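Local coordinates for protein fumarate lyase (Mesorhizobium sp., PDB 3C8T) that belongs to the fumarate lyase superfamily, whose members are built mainly of long helices, and assembles from four copies of its chain, at residues G77-P82 with D106-A111; W100-Q105 with V188-A193. One frame throughout, in Å; residues are numbered along the deposited sequence.

Contact 1. Residues G77-P82 with D106-A111; sequences GYPILP and DIMDTA
Ile80 and Met108 make the tight part of this contact, where the beginning of helix 80-91 leans on the first turns of helix 104-140. The methylene CG1 of Ile80 lies 3.5 Å from Met108 CG, and the two side chains cross at a slant. Beyond it, the terminal methyl Ile80 CD1 reaches between Met108 CG, at 3.7 Å, and Ile107 CG2, at 4.0 Å. The second branch of Ile80, CG2, settles on Ile107 CG1. A branched isoleucine suits this place because its two arms spread over two neighbouring residues of the facing helix.

Packing is looser toward Tyr78, itself partly exposed. Met108 extends at chi2 (-177°), carrying SD outward from its helix, and then bends at chi3 (74°), which swings CE to 4.2 Å from Pro79 CD. The sulfur stands 3.9 Å from Tyr78 CD1, and the line from the ring centre to the sulfur runs 59° off the ring normal, an oblique Met-aromatic contact in which the two side chains cross at about a right angle. Tyr8 of the second subunit packs on Tyr78, Pro79 and Met108, while Trp318 of helix 315-344 also touches Met108. With only aliphatic carbon, a thioether and an aromatic ring meeting across it, the contact depends on van der Waals fit and apolar burial, and a flexible, polarisable methionine links the tighter and the looser part.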
loop_
_atom_site.group_PDB
_atom_site.type_symbol
_atom_site.label_atom_id
_atom_site.label_comp_id
_atom_site.label_asym_id
_atom_site.label_seq_id
_atom_site.Cartn_x
_atom_site.Cartn_y
_atom_site.Cartn_z
ATOM N N GLY A 77 22.134 -11.868 -17.077
ATOM C CA GLY A 77 20.877 -11.677 -16.362
ATOM C C GLY A 77 20.883 -12.267 -14.961
ATOM O O GLY A 77 20.193 -11.747 -14.076
ATOM N N TYR A 78 21.653 -13.350 -14.753
ATOM C CA TYR A 78 21.682 -14.079 -13.467
ATOM C C TYR A 78 23.083 -14.551 -13.071
ATOM O O TYR A 78 23.895 -14.781 -13.938
ATOM C CB TYR A 78 20.729 -15.278 -13.535
ATOM C CG TYR A 78 19.318 -14.902 -13.919
ATOM C CD1 TYR A 78 18.468 -14.334 -12.995
ATOM C CD2 TYR A 78 18.851 -15.099 -15.213
ATOM C CE1 TYR A 78 17.191 -13.975 -13.317
ATOM C CE2 TYR A 78 17.543 -14.723 -15.571
ATOM C CZ TYR A 78 16.717 -14.179 -14.602
ATOM O OH TYR A 78 15.424 -13.819 -14.903
ATOM N N PRO A 79 23.386 -14.659 -11.751
ATOM C CA PRO A 79 24.738 -15.109 -11.416
ATOM C C PRO A 79 24.958 -16.611 -11.525
ATOM O O PRO A 79 26.113 -17.033 -11.454
ATOM C CB PRO A 79 24.896 -14.673 -9.944
ATOM C CG PRO A 79 23.498 -14.787 -9.380
ATOM C CD PRO A 79 22.614 -14.305 -10.535
ATOM N N ILE A 80 23.895 -17.410 -11.682
ATOM C CA ILE A 80 24.056 -18.849 -11.547
ATOM C C ILE A 80 24.962 -19.513 -12.596
ATOM O O ILE A 80 25.840 -20.289 -12.251
ATOM C CB ILE A 80 22.715 -19.612 -11.447
ATOM C CG1 ILE A 80 21.905 -19.153 -10.227
ATOM C CG2 ILE A 80 22.951 -21.102 -11.422
ATOM C CD1 ILE A 80 22.725 -18.851 -8.941
ATOM N N LEU A 81 24.725 -19.256 -13.871
ATOM C CA LEU A 81 25.523 -19.929 -14.888
ATOM C C LEU A 81 26.972 -19.450 -14.907
ATOM O O LEU A 81 27.842 -20.277 -15.064
ATOM C CB LEU A 81 24.834 -19.936 -16.279
ATOM C CG LEU A 81 23.533 -20.777 -16.305
ATOM C CD1 LEU A 81 22.781 -20.655 -17.635
ATOM C CD2 LEU A 81 23.762 -22.250 -16.001
ATOM N N PRO A 82 27.235 -18.131 -14.720
ATOM C CA PRO A 82 28.610 -17.695 -14.498
ATOM C C PRO A 82 29.243 -18.337 -13.261
ATOM O O PRO A 82 30.399 -18.796 -13.325
ATOM C CB PRO A 82 28.466 -16.174 -14.300
ATOM C CG PRO A 82 27.224 -15.809 -14.946
ATOM C CD PRO A 82 26.315 -16.970 -14.754
ATOM N N ASP A 106 15.925 -22.722 -9.600
ATOM C CA ASP A 106 16.103 -23.782 -8.602
ATOM C C ASP A 106 17.202 -23.396 -7.616
ATOM O O ASP A 106 17.023 -23.469 -6.417
ATOM C CB ASP A 106 16.480 -25.097 -9.253
ATOM C CG ASP A 106 15.368 -25.690 -10.049
ATOM O OD1 ASP A 106 14.185 -25.340 -9.828
ATOM O OD2 ASP A 106 15.680 -26.540 -10.900
ATOM N N ILE A 107 18.348 -22.983 -8.149
ATOM C CA ILE A 107 19.509 -22.682 -7.321
ATOM C C ILE A 107 19.277 -21.419 -6.515
ATOM O O ILE A 107 19.618 -21.383 -5.311
ATOM C CB ILE A 107 20.825 -22.549 -8.141
ATOM C CG1 ILE A 107 21.041 -23.749 -9.082
ATOM C CG2 ILE A 107 22.029 -22.398 -7.196
ATOM C CD1 ILE A 107 21.043 -25.154 -8.420
ATOM N N MET A 108 18.682 -20.406 -7.166
ATOM C CA MET A 108 18.374 -19.106 -6.516
ATOM C C MET A 108 17.266 -19.188 -5.457
ATOM O O MET A 108 17.405 -18.578 -4.397
ATOM C CB MET A 108 18.042 -18.043 -7.564
ATOM C CG MET A 108 19.226 -17.686 -8.475
ATOM S SD MET A 108 18.925 -16.364 -9.712
ATOM C CE MET A 108 18.951 -14.963 -8.573
ATOM N N ASP A 109 16.207 -19.970 -5.720
ATOM C CA ASP A 109 15.150 -20.221 -4.739
ATOM C C ASP A 109 15.678 -20.990 -3.538
ATOM O O ASP A 109 15.420 -20.650 -2.374
ATOM C CB ASP A 109 14.034 -21.069 -5.364
ATOM C CG ASP A 109 12.917 -20.232 -6.019
ATOM O OD1 ASP A 109 12.966 -18.995 -5.996
ATOM O OD2 ASP A 109 11.963 -20.840 -6.553
ATOM N N THR A 110 16.427 -22.039 -3.826
ATOM C CA THR A 110 16.986 -22.888 -2.765
ATOM C C THR A 110 18.011 -22.169 -1.921
ATOM O O THR A 110 17.960 -22.263 -0.699
ATOM C CB THR A 110 17.583 -24.198 -3.322
ATOM O OG1 THR A 110 16.549 -24.968 -3.953
ATOM C CG2 THR A 110 18.188 -25.015 -2.163
ATOM N N ALA A 111 18.940 -21.445 -2.539
ATOM C CA ALA A 111 19.877 -20.595 -1.772
ATOM C C ALA A 111 19.168 -19.546 -0.924
ATOM O O ALA A 111 19.597 -19.257 0.195
ATOM C CB ALA A 111 20.881 -19.908 -2.699
#

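Contact 2. Residues W100-Q105 with V188-A193; sequences WGATTQ and VEFSGA
Thr103 holds OG1 anti to its backbone N (chi1 -169°), which leaves CG2 in the crowded position between the backbone N and the carbonyl carbon, pressed against Gly192. Phe190 likewise sets CG anti to its N (chi1 -176°), and its ring extends to the backbone of residues 100-102. Thr103 CG2 comes within 3.3 Å of Gly192 O, a close fit of a methyl branch to a peptide carbonyl, while Thr103 CB sits 3.6 Å from Ala193 N. Elsewhere in the contact, Phe190 CE1 lies 3.6 Å from Ala102 CA and 3.7 Å from Ala102 CB; the small methyl leaves room for the ring to come close to the backbone of Ala102. Trp100 O approaches the edge of the same ring, close to its plane, at 4.0 Å from CZ.

Gly192 has positive phi (75°), favourable for glycine, and its bare CA lets Gly101 O draw up to 3.8 Å. Gly101 also has positive phi. A water bridges the two backbones, donating to Gly101 O and accepting from Ala193 N at 3.0 Å.

Thr103 is the N-cap of helix 104-140, though its side chain makes no capping bond. Asp106, three residues on, accepts hydrogen bonds through OD2 from both Thr103 N and Gly192 N, so one carboxylate oxygen supplies half of a capping box and also holds the facing loop. This turn into a long helix, with the sequence GATTQD, resembles the first signature region of the fumarate lyase superfamily, which in relatives contributes to the active site.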
loop_
_atom_site.group_PDB
_atom_site.type_symbol
_atom_site.label_atom_id
_atom_site.label_comp_id
_atom_site.label_asym_id
_atom_site.label_seq_id
_atom_site.Cartn_x
_atom_site.Cartn_y
_atom_site.Cartn_z
ATOM N N TRP A 100 23.272 -30.363 -13.074
ATOM C CA TRP A 100 22.790 -31.385 -14.012
ATOM C C TRP A 100 21.303 -31.485 -13.826
ATOM O O TRP A 100 20.843 -31.938 -12.782
ATOM C CB TRP A 100 23.461 -32.713 -13.672
ATOM C CG TRP A 100 23.200 -33.876 -14.587
ATOM C CD1 TRP A 100 22.176 -34.796 -14.501
ATOM C CD2 TRP A 100 24.008 -34.282 -15.692
ATOM N NE1 TRP A 100 22.287 -35.732 -15.507
ATOM C CE2 TRP A 100 23.410 -35.449 -16.244
ATOM C CE3 TRP A 100 25.178 -33.776 -16.271
ATOM C CZ2 TRP A 100 23.951 -36.118 -17.353
ATOM C CZ3 TRP A 100 25.715 -34.436 -17.371
ATOM C CH2 TRP A 100 25.096 -35.609 -17.899
ATOM N N GLY A 101 20.548 -31.013 -14.815
ATOM C CA GLY A 101 19.092 -31.037 -14.757
ATOM C C GLY A 101 18.475 -29.857 -14.018
ATOM O O GLY A 101 17.261 -29.727 -14.011
ATOM N N ALA A 102 19.318 -29.011 -13.420
ATOM C CA ALA A 102 18.929 -27.774 -12.733
ATOM C C ALA A 102 18.595 -26.606 -13.670
ATOM O O ALA A 102 19.160 -26.498 -14.747
ATOM C CB ALA A 102 20.054 -27.342 -11.768
ATOM N N THR A 103 17.681 -25.731 -13.234
ATOM C CA THR A 103 17.528 -24.410 -13.809
ATOM C C THR A 103 18.015 -23.349 -12.778
ATOM O O THR A 103 18.181 -23.627 -11.570
ATOM C CB THR A 103 16.071 -24.123 -14.303
ATOM O OG1 THR A 103 16.055 -22.916 -15.093
ATOM C CG2 THR A 103 15.089 -23.928 -13.124
ATOM N N THR A 104 18.256 -22.143 -13.271
ATOM C CA THR A 104 18.672 -21.001 -12.460
ATOM C C THR A 104 17.772 -20.717 -11.234
ATOM O O THR A 104 18.283 -20.617 -10.102
ATOM C CB THR A 104 18.833 -19.760 -13.368
ATOM O OG1 THR A 104 19.942 -20.005 -14.224
ATOM C CG2 THR A 104 19.095 -18.483 -12.552
ATOM N N GLN A 105 16.452 -20.623 -11.441
ATOM C CA GLN A 105 15.542 -20.402 -10.286
ATOM C C GLN A 105 15.558 -21.506 -9.209
ATOM O O GLN A 105 15.238 -21.253 -8.014
ATOM C CB GLN A 105 14.107 -20.144 -10.746
ATOM C CG GLN A 105 13.288 -19.389 -9.714
ATOM C CD GLN A 105 11.817 -19.260 -10.088
ATOM O OE1 GLN A 105 11.396 -19.687 -11.172
ATOM N NE2 GLN A 105 11.028 -18.680 -9.187
ATOM N N VAL A 188 13.011 -27.266 -0.287
ATOM C CA VAL A 188 13.935 -27.189 -1.421
ATOM C C VAL A 188 13.187 -26.694 -2.647
ATOM O O VAL A 188 11.963 -26.932 -2.788
ATOM C CB VAL A 188 14.585 -28.617 -1.665
ATOM C CG1 VAL A 188 13.682 -29.567 -2.534
ATOM C CG2 VAL A 188 15.931 -28.480 -2.272
ATOM N N GLU A 189 13.885 -26.007 -3.540
ATOM C CA GLU A 189 13.357 -25.878 -4.904
ATOM C C GLU A 189 14.274 -26.622 -5.894
ATOM O O GLU A 189 15.433 -26.224 -6.080
ATOM C CB GLU A 189 13.226 -24.418 -5.345
ATOM C CG GLU A 189 12.628 -24.303 -6.741
ATOM C CD GLU A 189 11.129 -24.118 -6.706
ATOM O OE1 GLU A 189 10.437 -25.126 -6.865
ATOM O OE2 GLU A 189 10.650 -22.978 -6.501
ATOM N N PHE A 190 13.770 -27.697 -6.504
ATOM C CA PHE A 190 14.503 -28.335 -7.595
ATOM C C PHE A 190 13.535 -28.956 -8.593
ATOM O O PHE A 190 12.987 -30.069 -8.359
ATOM C CB PHE A 190 15.506 -29.385 -7.081
ATOM C CG PHE A 190 16.333 -29.984 -8.174
ATOM C CD1 PHE A 190 17.328 -29.230 -8.797
ATOM C CD2 PHE A 190 16.092 -31.294 -8.599
ATOM C CE1 PHE A 190 18.077 -29.773 -9.828
ATOM C CE2 PHE A 190 16.806 -31.852 -9.624
ATOM C CZ PHE A 190 17.814 -31.110 -10.258
ATOM N N SER A 191 13.279 -28.224 -9.680
ATOM C CA SER A 191 12.278 -28.680 -10.647
ATOM C C SER A 191 12.628 -28.414 -12.097
ATOM O O SER A 191 11.874 -28.783 -12.980
ATOM C CB SER A 191 10.898 -28.085 -10.346
ATOM O OG SER A 191 10.341 -28.635 -9.157
ATOM N N GLY A 192 13.745 -27.762 -12.353
ATOM C CA GLY A 192 14.169 -27.568 -13.714
ATOM C C GLY A 192 13.383 -26.505 -14.464
ATOM O O GLY A 192 12.475 -25.867 -13.907
ATOM N N ALA A 193 13.710 -26.376 -15.755
ATOM C CA ALA A 193 13.447 -25.173 -16.559
ATOM C C ALA A 193 11.979 -24.829 -16.636
ATOM O O ALA A 193 11.622 -23.672 -16.475
ATOM C CB ALA A 193 14.028 -25.323 -17.952
HETATM O O HOH W 1 16.022 -28.069 -16.516
#

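The two contacts lie about 9 Å apart, centre to centre, and meet on helix 104-140: contact 2 uses its N-terminal end and contact 1 the turns that follow directly. Along the chain their segments alternate, in the order 77-82, 100-105, 106-111 and 188-193, with the long helix 160-185 passed before the last. Helix 80-91 and the loop after helix 160-185 therefore both close on the start of one helix. The contacts also touch each other: Ile80 CG1 packs on Thr104 CG2, and carboxylate oxygens of Asp109 and Glu189 lie close together, like charges probably eased by the salt bridge of Asp109 to Arg228. Segments from before and well after it in the chain are thus gathered around a single helix start.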